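Local coordinates for periplasmic binding protein (Agrobacterium tumefaciens str. B6, PDB 5L9G) that binds the opine mannopine as a periplasmic binding protein and probably hands it to an ABC transporter for uptake into the cell, at residues I25-G30 against E34-A39; W41-K46 against A276-D281; W60-A65 against V72-I77; T288-A291 against A295-L298. All blocks are in the same frame, centred on the assembly; numbering follows the deposited sequence.

Interaction 1. Residues I25-G30 against E34-A39; sequences IASSGG and EAQDKA. With MO0 (mannopine), chain C.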
loop_
_atom_site.group_PDB
_atom_site.type_symbol
_atom_site.label_atom_id
_atom_site.label_comp_id
_atom_site.label_asym_id
_atom_site.label_seq_id
_atom_site.Cartn_x
_atom_site.Cartn_y
_atom_site.Cartn_z
ATOM N N ILE A 25 14.647 0.241 11.289
ATOM C CA ILE A 25 13.698 0.589 10.209
ATOM C C ILE A 25 12.768 -0.598 9.937
ATOM O O ILE A 25 13.212 -1.745 9.903
ATOM C CB ILE A 25 14.444 1.148 8.957
ATOM C CG1 ILE A 25 13.459 1.666 7.879
ATOM C CG2 ILE A 25 15.482 0.128 8.385
ATOM C CD1 ILE A 25 14.059 2.723 7.009
ATOM N N ALA A 26 11.469 -0.332 9.779
ATOM C CA ALA A 26 10.528 -1.407 9.578
ATOM C C ALA A 26 9.561 -1.174 8.427
ATOM O O ALA A 26 8.999 -0.088 8.296
ATOM C CB ALA A 26 9.759 -1.696 10.864
ATOM N N SER A 27 9.358 -2.203 7.603
ATOM C CA SER A 27 8.350 -2.142 6.541
ATOM C C SER A 27 7.525 -3.443 6.646
ATOM O O SER A 27 7.484 -4.036 7.732
ATOM C CB SER A 27 8.967 -1.867 5.168
ATOM O OG SER A 27 8.009 -1.756 4.126
ATOM N N SER A 28 6.891 -3.897 5.569
ATOM C CA SER A 28 5.983 -5.037 5.635
ATOM C C SER A 28 6.521 -6.373 5.085
ATOM O O SER A 28 5.728 -7.292 4.850
ATOM C CB SER A 28 4.657 -4.680 4.959
ATOM O OG SER A 28 4.823 -4.628 3.551
ATOM N N GLY A 29 7.838 -6.472 4.922
ATOM C CA GLY A 29 8.520 -7.699 4.504
ATOM C C GLY A 29 8.412 -8.025 3.031
ATOM O O GLY A 29 7.942 -7.208 2.220
ATOM N N GLY A 30 8.892 -9.217 2.685
ATOM C CA GLY A 30 8.837 -9.716 1.317
ATOM C C GLY A 30 9.581 -8.859 0.309
ATOM O O GLY A 30 10.504 -8.106 0.685
ATOM N N GLU A 34 12.601 -5.948 0.590
ATOM C CA GLU A 34 13.857 -6.249 -0.087
ATOM C C GLU A 34 14.236 -5.142 -1.077
ATOM O O GLU A 34 15.400 -4.733 -1.118
ATOM C CB GLU A 34 13.814 -7.641 -0.750
ATOM C CG GLU A 34 13.807 -8.747 0.296
ATOM C CD GLU A 34 13.492 -10.157 -0.174
ATOM O OE1 GLU A 34 13.530 -10.408 -1.401
ATOM O OE2 GLU A 34 13.237 -11.025 0.693
ATOM N N ALA A 35 13.260 -4.619 -1.821
ATOM C CA ALA A 35 13.485 -3.524 -2.768
ATOM C C ALA A 35 13.942 -2.253 -2.032
ATOM O O ALA A 35 14.897 -1.610 -2.460
ATOM C CB ALA A 35 12.226 -3.245 -3.559
ATOM N N GLN A 36 13.274 -1.907 -0.918
ATOM C CA GLN A 36 13.642 -0.733 -0.122
ATOM C C GLN A 36 15.045 -0.911 0.459
ATOM O O GLN A 36 15.857 -0.000 0.383
ATOM C CB GLN A 36 12.636 -0.503 1.009
ATOM C CG GLN A 36 11.272 -0.071 0.533
ATOM C CD GLN A 36 10.306 -0.136 1.675
ATOM O OE1 GLN A 36 10.171 0.806 2.441
ATOM N NE2 GLN A 36 9.645 -1.272 1.828
ATOM N N ASP A 37 15.345 -2.103 0.994
ATOM C CA ASP A 37 16.659 -2.360 1.565
ATOM C C ASP A 37 17.779 -2.221 0.524
ATOM O O ASP A 37 18.787 -1.553 0.797
ATOM C CB ASP A 37 16.713 -3.731 2.251
ATOM C CG ASP A 37 17.980 -3.943 3.051
ATOM O OD1 ASP A 37 18.328 -3.053 3.858
ATOM O OD2 ASP A 37 18.653 -4.957 2.823
ATOM N N LYS A 38 17.566 -2.775 -0.685
ATOM C CA LYS A 38 18.584 -2.738 -1.741
ATOM C C LYS A 38 18.789 -1.362 -2.356
ATOM O O LYS A 38 19.936 -0.942 -2.526
ATOM C CB LYS A 38 18.284 -3.776 -2.828
ATOM C CG LYS A 38 19.421 -3.997 -3.821
ATOM C CD LYS A 38 19.077 -5.049 -4.878
ATOM C CE LYS A 38 20.252 -5.323 -5.795
ATOM N NZ LYS A 38 21.323 -6.119 -5.127
ATOM N N ALA A 39 17.698 -0.691 -2.714
ATOM C CA ALA A 39 17.730 0.601 -3.388
ATOM C C ALA A 39 17.940 1.796 -2.483
ATOM O O ALA A 39 18.538 2.785 -2.919
ATOM C CB ALA A 39 16.444 0.790 -4.163
HETATM O OAB MO0 C . 0.557 1.745 7.172
HETATM C CAF MO0 C . 0.833 0.436 7.590
HETATM C CAG MO0 C . 0.657 -0.594 6.490
HETATM O OAC MO0 C . -0.655 -1.039 6.464
HETATM C CAH MO0 C . 1.185 -0.168 5.142
HETATM O OAM MO0 C . 2.509 0.213 5.210
HETATM C CAI MO0 C . 0.967 -1.167 4.005
HETATM O OAD MO0 C . 1.633 -2.368 4.258
HETATM C CAJ MO0 C . 1.301 -0.586 2.662
HETATM O OAE MO0 C . 0.506 0.544 2.438
HETATM C CAK MO0 C . 1.210 -1.578 1.493
HETATM N N MO0 C . 2.453 -1.513 0.714
HETATM C CA MO0 C . 2.369 -2.261 -0.565
HETATM C C MO0 C . 3.097 -3.578 -0.444
HETATM O O MO0 C . 3.528 -3.941 0.671
HETATM C CB MO0 C . 2.871 -1.470 -1.750
HETATM C CG MO0 C . 4.382 -1.401 -1.814
HETATM C CD MO0 C . 4.887 -0.262 -2.628
HETATM O OE1 MO0 C . 5.307 -0.532 -3.938
HETATM N NE2 MO0 C . 4.969 0.903 -2.208
HETATM O OXT MO0 C . 3.224 -4.358 -1.440
#
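Gly-30 and Glu-34 bond backbone to backbone, Glu-34 N reaching Gly-30 O at 3.0 Å in the first turn of helix 30-48. The CA atoms of the two residues lie 6.3 Å apart, while farther along Ser-27 and Gln-36 are separated by 8.6 Å. This is the opening half of a beta-alpha-beta unit: strand 23-27 ends, the chain turns through Gly-29 and Gly-30, both with positive phi, and the helix runs back beside the strand toward strand 52-56. The Glu-34 side chain leaves past the turn, its CG 3.4 Å from Gly-30 O. The buried polar link is made by Gln-36, whose CG stands anti to the carbonyl carbon (chi1 -69°). The chain then extends straight to the strand, and NE2 gives one N-H to Ser-27 OG at 2.9 Å, nearly linear at 171° and within the amide plane. NE2 also bonds to Trp-32 O, so two partners fix the rotation of the amide. Ser-27 OG is itself gripped twice, by Gln-36 and by Gln-78 OE1 on neighbouring strand 76-80, which couples helix and sheet through one hydroxyl. One residue on, the chain enters the mannopine pocket, where Ser-28 OG lies 3.2 Å from atom O of the ligand carboxylate.

Interaction 2. Residues W41-K46 against A276-D281; sequences WAPAAK and AEYQKD. With EDO (1,2-ethanediol), chain E; EDO (1,2-ethanediol), chain H.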
loop_
_atom_site.group_PDB
_atom_site.type_symbol
_atom_site.label_atom_id
_atom_site.label_comp_id
_atom_site.label_asym_id
_atom_site.label_seq_id
_atom_site.Cartn_x
_atom_site.Cartn_y
_atom_site.Cartn_z
ATOM N N TRP A 41 17.893 1.761 1.779
ATOM C CA TRP A 41 18.500 1.621 3.105
ATOM C C TRP A 41 19.995 1.290 3.070
ATOM O O TRP A 41 20.774 2.061 3.622
ATOM C CB TRP A 41 17.717 0.613 3.963
ATOM C CG TRP A 41 16.221 0.822 3.989
ATOM C CD1 TRP A 41 15.527 1.943 3.614
ATOM C CD2 TRP A 41 15.244 -0.122 4.440
ATOM N NE1 TRP A 41 14.175 1.735 3.762
ATOM C CE2 TRP A 41 13.973 0.476 4.276
ATOM C CE3 TRP A 41 15.319 -1.436 4.943
ATOM C CZ2 TRP A 41 12.788 -0.173 4.650
ATOM C CZ3 TRP A 41 14.142 -2.087 5.285
ATOM C CH2 TRP A 41 12.895 -1.460 5.131
ATOM N N ALA A 42 20.398 0.172 2.423
ATOM C CA ALA A 42 21.830 -0.180 2.317
ATOM C C ALA A 42 22.683 0.941 1.654
ATOM O O ALA A 42 23.667 1.321 2.261
ATOM C CB ALA A 42 22.022 -1.520 1.606
ATOM N N PRO A 43 22.345 1.544 0.483
ATOM C CA PRO A 43 23.217 2.613 -0.048
ATOM C C PRO A 43 23.210 3.907 0.770
ATOM O O PRO A 43 24.277 4.500 0.932
ATOM C CB PRO A 43 22.724 2.826 -1.485
ATOM C CG PRO A 43 21.708 1.779 -1.731
ATOM C CD PRO A 43 21.208 1.295 -0.422
ATOM N N ALA A 44 22.034 4.330 1.307
ATOM C CA ALA A 44 21.963 5.553 2.133
ATOM C C ALA A 44 22.760 5.407 3.434
ATOM O O ALA A 44 23.506 6.319 3.794
ATOM C CB ALA A 44 20.522 5.935 2.434
ATOM N N ALA A 45 22.633 4.250 4.123
ATOM C CA ALA A 45 23.394 3.987 5.350
ATOM C C ALA A 45 24.901 3.922 5.065
ATOM O O ALA A 45 25.677 4.387 5.902
ATOM C CB ALA A 45 22.926 2.703 6.014
ATOM N N LYS A 46 25.306 3.401 3.869
ATOM C CA LYS A 46 26.717 3.326 3.437
ATOM C C LYS A 46 27.276 4.757 3.260
ATOM O O LYS A 46 28.353 5.067 3.764
ATOM C CB LYS A 46 26.845 2.534 2.115
ATOM C CG LYS A 46 28.290 2.170 1.757
ATOM C CD LYS A 46 28.537 2.171 0.252
ATOM C CE LYS A 46 28.514 0.784 -0.346
ATOM N NZ LYS A 46 28.978 0.791 -1.758
ATOM N N ALA A 276 16.929 11.493 -4.880
ATOM C CA ALA A 276 16.691 11.000 -6.246
ATOM C C ALA A 276 17.654 9.864 -6.659
ATOM O O ALA A 276 17.229 8.910 -7.326
ATOM C CB ALA A 276 16.807 12.160 -7.225
ATOM N N GLU A 277 18.945 9.974 -6.244
ATOM C CA GLU A 277 20.023 9.015 -6.516
ATOM C C GLU A 277 19.731 7.600 -5.980
ATOM O O GLU A 277 20.302 6.634 -6.498
ATOM C CB GLU A 277 21.383 9.542 -6.011
ATOM C CG GLU A 277 21.515 9.632 -4.500
ATOM C CD GLU A 277 22.644 10.512 -4.015
ATOM O OE1 GLU A 277 23.752 9.998 -3.739
ATOM O OE2 GLU A 277 22.401 11.732 -3.887
ATOM N N TYR A 278 18.884 7.487 -4.934
ATOM C CA TYR A 278 18.477 6.198 -4.350
ATOM C C TYR A 278 17.132 5.782 -4.909
ATOM O O TYR A 278 16.958 4.620 -5.281
ATOM C CB TYR A 278 18.419 6.268 -2.815
ATOM C CG TYR A 278 19.712 6.751 -2.199
ATOM C CD1 TYR A 278 20.849 5.945 -2.194
ATOM C CD2 TYR A 278 19.817 8.029 -1.666
ATOM C CE1 TYR A 278 22.059 6.403 -1.670
ATOM C CE2 TYR A 278 21.013 8.486 -1.112
ATOM C CZ TYR A 278 22.132 7.673 -1.124
ATOM O OH TYR A 278 23.319 8.123 -0.602
ATOM N N GLN A 279 16.178 6.741 -4.964
ATOM C CA GLN A 279 14.817 6.552 -5.477
ATOM C C GLN A 279 14.795 5.965 -6.898
ATOM O O GLN A 279 13.931 5.138 -7.199
ATOM C CB GLN A 279 14.061 7.888 -5.419
ATOM C CG GLN A 279 13.494 8.202 -4.035
ATOM C CD GLN A 279 12.075 7.690 -3.920
ATOM O OE1 GLN A 279 11.197 8.055 -4.708
ATOM N NE2 GLN A 279 11.825 6.781 -2.977
ATOM N N LYS A 280 15.768 6.352 -7.753
ATOM C CA LYS A 280 15.879 5.857 -9.132
ATOM C C LYS A 280 15.991 4.317 -9.216
ATOM O O LYS A 280 15.527 3.734 -10.197
ATOM C CB LYS A 280 17.057 6.533 -9.877
ATOM C CG LYS A 280 18.455 6.039 -9.463
ATOM C CD LYS A 280 19.608 6.718 -10.205
ATOM C CE LYS A 280 20.808 5.798 -10.329
ATOM N NZ LYS A 280 21.378 5.406 -9.013
ATOM N N ASP A 281 16.597 3.677 -8.189
ATOM C CA ASP A 281 16.821 2.225 -8.138
ATOM C C ASP A 281 15.689 1.422 -7.517
ATOM O O ASP A 281 15.690 0.189 -7.617
ATOM C CB ASP A 281 18.134 1.907 -7.408
ATOM C CG ASP A 281 19.342 2.446 -8.132
ATOM O OD1 ASP A 281 19.459 2.201 -9.352
ATOM O OD2 ASP A 281 20.171 3.110 -7.480
HETATM C C1 EDO E . 24.337 -2.469 4.271
HETATM O O1 EDO E . 23.225 -3.153 4.843
HETATM C C2 EDO E . 24.518 -1.100 4.979
HETATM O O2 EDO E . 24.920 -0.113 4.051
HETATM C C1 EDO H . 15.413 14.888 -3.072
HETATM O O1 EDO H . 15.127 14.641 -1.685
HETATM C C2 EDO H . 16.903 14.728 -3.403
HETATM O O2 EDO H . 17.092 14.654 -4.795
#
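A helix-to-helix junction on the outside of one lobe brings Tyr-278, from the short helix 276-279, onto Pro-43 and Ala-44 of helix 30-48. The nearest CA atoms, those of Pro-43 and Tyr-278, are 7.3 Å apart, and a single aromatic ring fills the interval. A chi1 of -55° carries the tyrosine ring across to the longer helix. The Ala-44 methyl hangs 4.2 Å above the ring plane, over its centre. Pro-43 approaches differently, at the ring edge, where its CB meets Tyr-278 CE1 at 3.6 Å. On the opposite face Glu-277 CG, of the same segment as the ring, lies 3.6 Å above the plane of Tyr-278, toward the rim. The polar end is bound too, Tyr-278 OH making a hydrogen bond to Glu-272 OE2 of helix 263-273. Within the second segment, Lys-280 NZ links Glu-277 O and Asp-281 OD2, the latter by a salt bridge. Pro-43 has no N-H for the preceding turn, and helix 30-48 is kinked there. A helix of the first beta-alpha-beta unit, packed on helical chain returning from late in the sequence, fits the alpha/beta lobes of periplasmic binding proteins.

Interaction 3. Residues W60-A65 against V72-I77; sequences WAEARA and VTWDII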
loop_
_atom_site.group_PDB
_atom_site.type_symbol
_atom_site.label_atom_id
_atom_site.label_comp_id
_atom_site.label_asym_id
_atom_site.label_seq_id
_atom_site.Cartn_x
_atom_site.Cartn_y
_atom_site.Cartn_z
ATOM N N TRP A 60 -0.333 -0.406 11.436
ATOM C CA TRP A 60 0.157 0.811 12.117
ATOM C C TRP A 60 -0.085 0.736 13.637
ATOM O O TRP A 60 0.669 1.335 14.411
ATOM C CB TRP A 60 -0.506 2.078 11.536
ATOM C CG TRP A 60 -1.897 2.317 12.053
ATOM C CD1 TRP A 60 -3.048 1.754 11.588
ATOM C CD2 TRP A 60 -2.269 3.109 13.191
ATOM N NE1 TRP A 60 -4.121 2.174 12.344
ATOM C CE2 TRP A 60 -3.668 2.990 13.347
ATOM C CE3 TRP A 60 -1.546 3.872 14.127
ATOM C CZ2 TRP A 60 -4.367 3.644 14.371
ATOM C CZ3 TRP A 60 -2.240 4.521 15.143
ATOM C CH2 TRP A 60 -3.631 4.401 15.261
ATOM N N ALA A 61 -1.152 0.009 14.058
ATOM C CA ALA A 61 -1.495 -0.159 15.473
ATOM C C ALA A 61 -0.368 -0.841 16.290
ATOM O O ALA A 61 -0.311 -0.669 17.508
ATOM C CB ALA A 61 -2.812 -0.908 15.612
ATOM N N GLU A 62 0.561 -1.552 15.612
ATOM C CA GLU A 62 1.717 -2.189 16.257
ATOM C C GLU A 62 2.706 -1.096 16.705
ATOM O O GLU A 62 3.322 -1.215 17.769
ATOM C CB GLU A 62 2.399 -3.188 15.306
ATOM C CG GLU A 62 1.506 -4.342 14.839
ATOM C CD GLU A 62 2.168 -5.312 13.869
ATOM O OE1 GLU A 62 3.265 -5.814 14.219
ATOM O OE2 GLU A 62 1.632 -5.522 12.747
ATOM N N ALA A 63 2.814 0.001 15.913
ATOM C CA ALA A 63 3.664 1.149 16.267
ATOM C C ALA A 63 3.021 1.877 17.455
ATOM O O ALA A 63 3.737 2.332 18.359
ATOM C CB ALA A 63 3.796 2.090 15.078
ATOM N N ARG A 64 1.661 1.943 17.469
ATOM C CA ARG A 64 0.890 2.542 18.563
ATOM C C ARG A 64 1.122 1.767 19.863
ATOM O O ARG A 64 1.369 2.396 20.895
ATOM C CB ARG A 64 -0.610 2.628 18.220
ATOM C CG ARG A 64 -1.412 3.369 19.308
ATOM C CD ARG A 64 -2.876 3.575 18.989
ATOM N NE ARG A 64 -3.548 2.320 18.651
ATOM C CZ ARG A 64 -4.814 2.228 18.260
ATOM N NH1 ARG A 64 -5.573 3.316 18.183
ATOM N NH2 ARG A 64 -5.337 1.046 17.959
ATOM N N ALA A 65 1.089 0.409 19.802
ATOM C CA ALA A 65 1.329 -0.466 20.965
ATOM C C ALA A 65 2.698 -0.223 21.584
ATOM O O ALA A 65 2.800 -0.220 22.817
ATOM C CB ALA A 65 1.176 -1.928 20.584
ATOM N N VAL A 72 9.634 2.064 23.122
ATOM C CA VAL A 72 9.737 2.253 21.672
ATOM C C VAL A 72 11.100 1.713 21.201
ATOM O O VAL A 72 12.143 2.183 21.668
ATOM C CB VAL A 72 9.497 3.730 21.240
ATOM C CG1 VAL A 72 9.753 3.915 19.744
ATOM C CG2 VAL A 72 8.085 4.189 21.601
ATOM N N THR A 73 11.078 0.711 20.304
ATOM C CA THR A 73 12.296 0.118 19.735
ATOM C C THR A 73 12.482 0.516 18.267
ATOM O O THR A 73 13.609 0.572 17.794
ATOM C CB THR A 73 12.379 -1.415 19.956
ATOM O OG1 THR A 73 11.223 -2.058 19.420
ATOM C CG2 THR A 73 12.555 -1.793 21.421
ATOM N N TRP A 74 11.384 0.814 17.556
ATOM C CA TRP A 74 11.437 1.217 16.144
ATOM C C TRP A 74 11.796 2.691 16.001
ATOM O O TRP A 74 11.358 3.514 16.812
ATOM C CB TRP A 74 10.075 0.981 15.480
ATOM C CG TRP A 74 9.677 -0.459 15.332
ATOM C CD1 TRP A 74 10.488 -1.555 15.392
ATOM C CD2 TRP A 74 8.371 -0.940 14.997
ATOM N NE1 TRP A 74 9.757 -2.695 15.157
ATOM C CE2 TRP A 74 8.455 -2.347 14.906
ATOM C CE3 TRP A 74 7.120 -0.319 14.813
ATOM C CZ2 TRP A 74 7.340 -3.143 14.630
ATOM C CZ3 TRP A 74 6.021 -1.108 14.509
ATOM C CH2 TRP A 74 6.135 -2.503 14.432
ATOM N N ASP A 75 12.599 3.023 14.980
ATOM C CA ASP A 75 12.924 4.426 14.696
ATOM C C ASP A 75 12.092 4.889 13.505
ATOM O O ASP A 75 11.203 5.732 13.665
ATOM C CB ASP A 75 14.420 4.612 14.424
ATOM C CG ASP A 75 15.274 4.443 15.671
ATOM O OD1 ASP A 75 15.030 5.150 16.654
ATOM O OD2 ASP A 75 16.094 3.540 15.689
ATOM N N ILE A 76 12.351 4.308 12.326
ATOM C CA ILE A 76 11.608 4.617 11.096
ATOM C C ILE A 76 10.586 3.521 10.806
ATOM O O ILE A 76 10.919 2.330 10.810
ATOM C CB ILE A 76 12.571 4.827 9.883
ATOM C CG1 ILE A 76 13.617 5.935 10.169
ATOM C CG2 ILE A 76 11.777 5.077 8.559
ATOM C CD1 ILE A 76 14.827 5.940 9.245
ATOM N N ILE A 77 9.354 3.933 10.483
ATOM C CA ILE A 77 8.308 3.002 10.065
ATOM C C ILE A 77 7.831 3.388 8.682
ATOM O O ILE A 77 7.647 4.585 8.396
ATOM C CB ILE A 77 7.122 2.882 11.070
ATOM C CG1 ILE A 77 6.510 4.272 11.437
ATOM C CG2 ILE A 77 7.551 2.087 12.313
ATOM C CD1 ILE A 77 5.185 4.225 12.231
#
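Trp-74 is where the chain leading into strand 76-80 meets helix 61-69, its indole lying obliquely against Glu-62 and Ala-63. A chi1 of -68° keeps CG beside the backbone N and sends the six-membered ring toward the helix, where Trp-74 CZ3 comes within 3.7 Å of Ala-63 N and also touches the alanine methyl. Next to it Trp-74 CH2 meets Glu-62 CB at 3.9 Å, the glutamate lending only its aliphatic root, for its OE2 turns back to the backbone N atoms of Gln-58 and Asn-59. The pyrrole side is fixed separately, NE1 bonding to Asp-55 OD2, and Phe-57 meets the indole with its plane inclined by about 40°. Asp-75 and Ile-76 turn instead to strand 23-27 and helix 263-273. Ile-77 returns to the face of helix 61-69: its CG1 lies between the backbone N and the carbonyl carbon (chi1 53°), and CD1 reaches Ala-63 CB at 3.8 Å. The alanine methyl is thus shared by an indole and an isoleucine. Such apolar contacts between helix and following strand are typical of the beta-alpha-beta crossover, here strand 52-56, helix 61-69 and strand 76-80.

Interaction 4. Residues T288-A291 against A295-L298; sequences TAPA and AYDL. With MO0 (mannopine), chain C.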
loop_
_atom_site.group_PDB
_atom_site.type_symbol
_atom_site.label_atom_id
_atom_site.label_comp_id
_atom_site.label_asym_id
_atom_site.label_seq_id
_atom_site.Cartn_x
_atom_site.Cartn_y
_atom_site.Cartn_z
ATOM N N THR A 288 7.281 -1.184 -8.560
ATOM C CA THR A 288 6.820 -0.022 -7.793
ATOM C C THR A 288 7.149 1.240 -8.605
ATOM O O THR A 288 7.747 1.123 -9.676
ATOM C CB THR A 288 7.387 -0.028 -6.369
ATOM O OG1 THR A 288 6.731 1.022 -5.643
ATOM C CG2 THR A 288 8.906 0.167 -6.342
ATOM N N ALA A 289 6.747 2.431 -8.110
ATOM C CA ALA A 289 7.012 3.699 -8.784
ATOM C C ALA A 289 7.641 4.653 -7.781
ATOM O O ALA A 289 7.045 4.867 -6.738
ATOM C CB ALA A 289 5.715 4.295 -9.319
ATOM N N PRO A 290 8.830 5.228 -8.049
ATOM C CA PRO A 290 9.420 6.186 -7.081
ATOM C C PRO A 290 8.545 7.427 -6.905
ATOM O O PRO A 290 7.831 7.809 -7.843
ATOM C CB PRO A 290 10.779 6.537 -7.703
ATOM C CG PRO A 290 10.624 6.257 -9.155
ATOM C CD PRO A 290 9.678 5.074 -9.248
ATOM N N ALA A 291 8.558 8.038 -5.703
ATOM C CA ALA A 291 7.756 9.253 -5.453
ATOM C C ALA A 291 8.549 10.521 -5.799
ATOM O O ALA A 291 7.953 11.542 -6.140
ATOM C CB ALA A 291 7.291 9.304 -4.003
ATOM N N ALA A 295 13.956 11.301 -9.688
ATOM C CA ALA A 295 14.426 9.936 -9.978
ATOM C C ALA A 295 14.160 9.513 -11.442
ATOM O O ALA A 295 14.978 8.799 -12.025
ATOM C CB ALA A 295 13.791 8.936 -9.022
ATOM N N TYR A 296 13.047 9.983 -12.032
ATOM C CA TYR A 296 12.657 9.696 -13.416
ATOM C C TYR A 296 13.650 10.263 -14.430
ATOM O O TYR A 296 13.963 9.586 -15.412
ATOM C CB TYR A 296 11.229 10.193 -13.692
ATOM C CG TYR A 296 10.187 9.402 -12.937
ATOM C CD1 TYR A 296 9.807 9.764 -11.646
ATOM C CD2 TYR A 296 9.620 8.255 -13.487
ATOM C CE1 TYR A 296 8.887 9.007 -10.924
ATOM C CE2 TYR A 296 8.694 7.494 -12.777
ATOM C CZ TYR A 296 8.335 7.871 -11.495
ATOM O OH TYR A 296 7.425 7.123 -10.795
ATOM N N ASP A 297 14.174 11.482 -14.164
ATOM C CA ASP A 297 15.165 12.169 -14.998
ATOM C C ASP A 297 16.492 11.401 -14.984
ATOM O O ASP A 297 17.161 11.329 -16.014
ATOM C CB ASP A 297 15.395 13.621 -14.506
ATOM C CG ASP A 297 14.157 14.458 -14.174
ATOM O OD1 ASP A 297 13.024 14.005 -14.477
ATOM O OD2 ASP A 297 14.322 15.568 -13.609
ATOM N N LEU A 298 16.852 10.805 -13.823
ATOM C CA LEU A 298 18.097 10.042 -13.648
ATOM C C LEU A 298 18.059 8.631 -14.233
ATOM O O LEU A 298 19.047 8.199 -14.833
ATOM C CB LEU A 298 18.511 9.959 -12.163
ATOM C CG LEU A 298 18.857 11.254 -11.420
ATOM C CD1 LEU A 298 19.036 10.978 -9.944
ATOM C CD2 LEU A 298 20.135 11.907 -11.967
HETATM O OAB MO0 C . 0.557 1.745 7.172
HETATM C CAF MO0 C . 0.833 0.436 7.590
HETATM C CAG MO0 C . 0.657 -0.594 6.490
HETATM O OAC MO0 C . -0.655 -1.039 6.464
HETATM C CAH MO0 C . 1.185 -0.168 5.142
HETATM O OAM MO0 C . 2.509 0.213 5.210
HETATM C CAI MO0 C . 0.967 -1.167 4.005
HETATM O OAD MO0 C . 1.633 -2.368 4.258
HETATM C CAJ MO0 C . 1.301 -0.586 2.662
HETATM O OAE MO0 C . 0.506 0.544 2.438
HETATM C CAK MO0 C . 1.210 -1.578 1.493
HETATM N N MO0 C . 2.453 -1.513 0.714
HETATM C CA MO0 C . 2.369 -2.261 -0.565
HETATM C C MO0 C . 3.097 -3.578 -0.444
HETATM O O MO0 C . 3.528 -3.941 0.671
HETATM C CB MO0 C . 2.871 -1.470 -1.750
HETATM C CG MO0 C . 4.382 -1.401 -1.814
HETATM C CD MO0 C . 4.887 -0.262 -2.628
HETATM O OE1 MO0 C . 5.307 -0.532 -3.938
HETATM N NE2 MO0 C . 4.969 0.903 -2.208
HETATM O OXT MO0 C . 3.224 -4.358 -1.440
#
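The link from strand 289-290 into helix 294-299, at the edge of the mannopine pocket, packs Pro-290 against Ala-295 and Tyr-296. The chain turns back sharply enough that the CA atoms of Pro-290 and Ala-295 are 6.9 Å apart. Pro-290 presents its ring to both helix residues. Its CB meets the Ala-295 methyl at 4.1 Å. Its CG and CD take the outer end of the tyrosine, Pro-290 CG being 3.6 Å from Tyr-296 CZ and CD lying against the hydroxyl. The two rings cross obliquely, without stacking. Tyr-296 reaches back to the strand at a chi1 of -68°, which carries the phenol end past the proline. There the hydroxyl also approaches the Ala-289 methyl at 3.6 Å, between Tyr-296 OH and Ala-289 CB. Pro-290 O lies at the ring edge, close to the ring plane and 3.1 Å from Tyr-296 OH.

At the other end of the strand segment the chain serves the ligand. Thr-288 OG1 donates to mannopine OE1 at 2.7 Å, Asn-120 O being a weak alternative acceptor for the same hydroxyl proton. A chi1 of -172° turns that hydroxyl away from the threonine N and onto the opine's side-chain amide. Nearby, Tyr-301 meets the Tyr-296 ring at about 75° and also touches Pro-290. Strand 289-290 runs antiparallel to strand 115-128, and Gln-279 of helix 276-279 lies against both Pro-290 and Ala-295.

How the interactions relate
Interactions 1 and 3 belong to successive crossovers of one sheet: strands 23-27 and 76-80 are neighbours, and the contact centres lie about 16 Å apart. Helices 30-48 and 61-69 cover opposite faces, and strand order 52-56, 23-27, 76-80, 240-256 fits a class II periplasmic binding protein. Interaction 2 uses the same helix as interaction 1, with centres about 12 Å apart, and joins it to chain that returns some 230 residues later. Helix 276-279 in turn touches interaction 4, again about 12 Å between centres. Interactions 3 and 4 are farthest apart, at about 27 Å between centres. Because interactions 1 and 4 both reach mannopine, distant parts of the sequence converge on a single pocket.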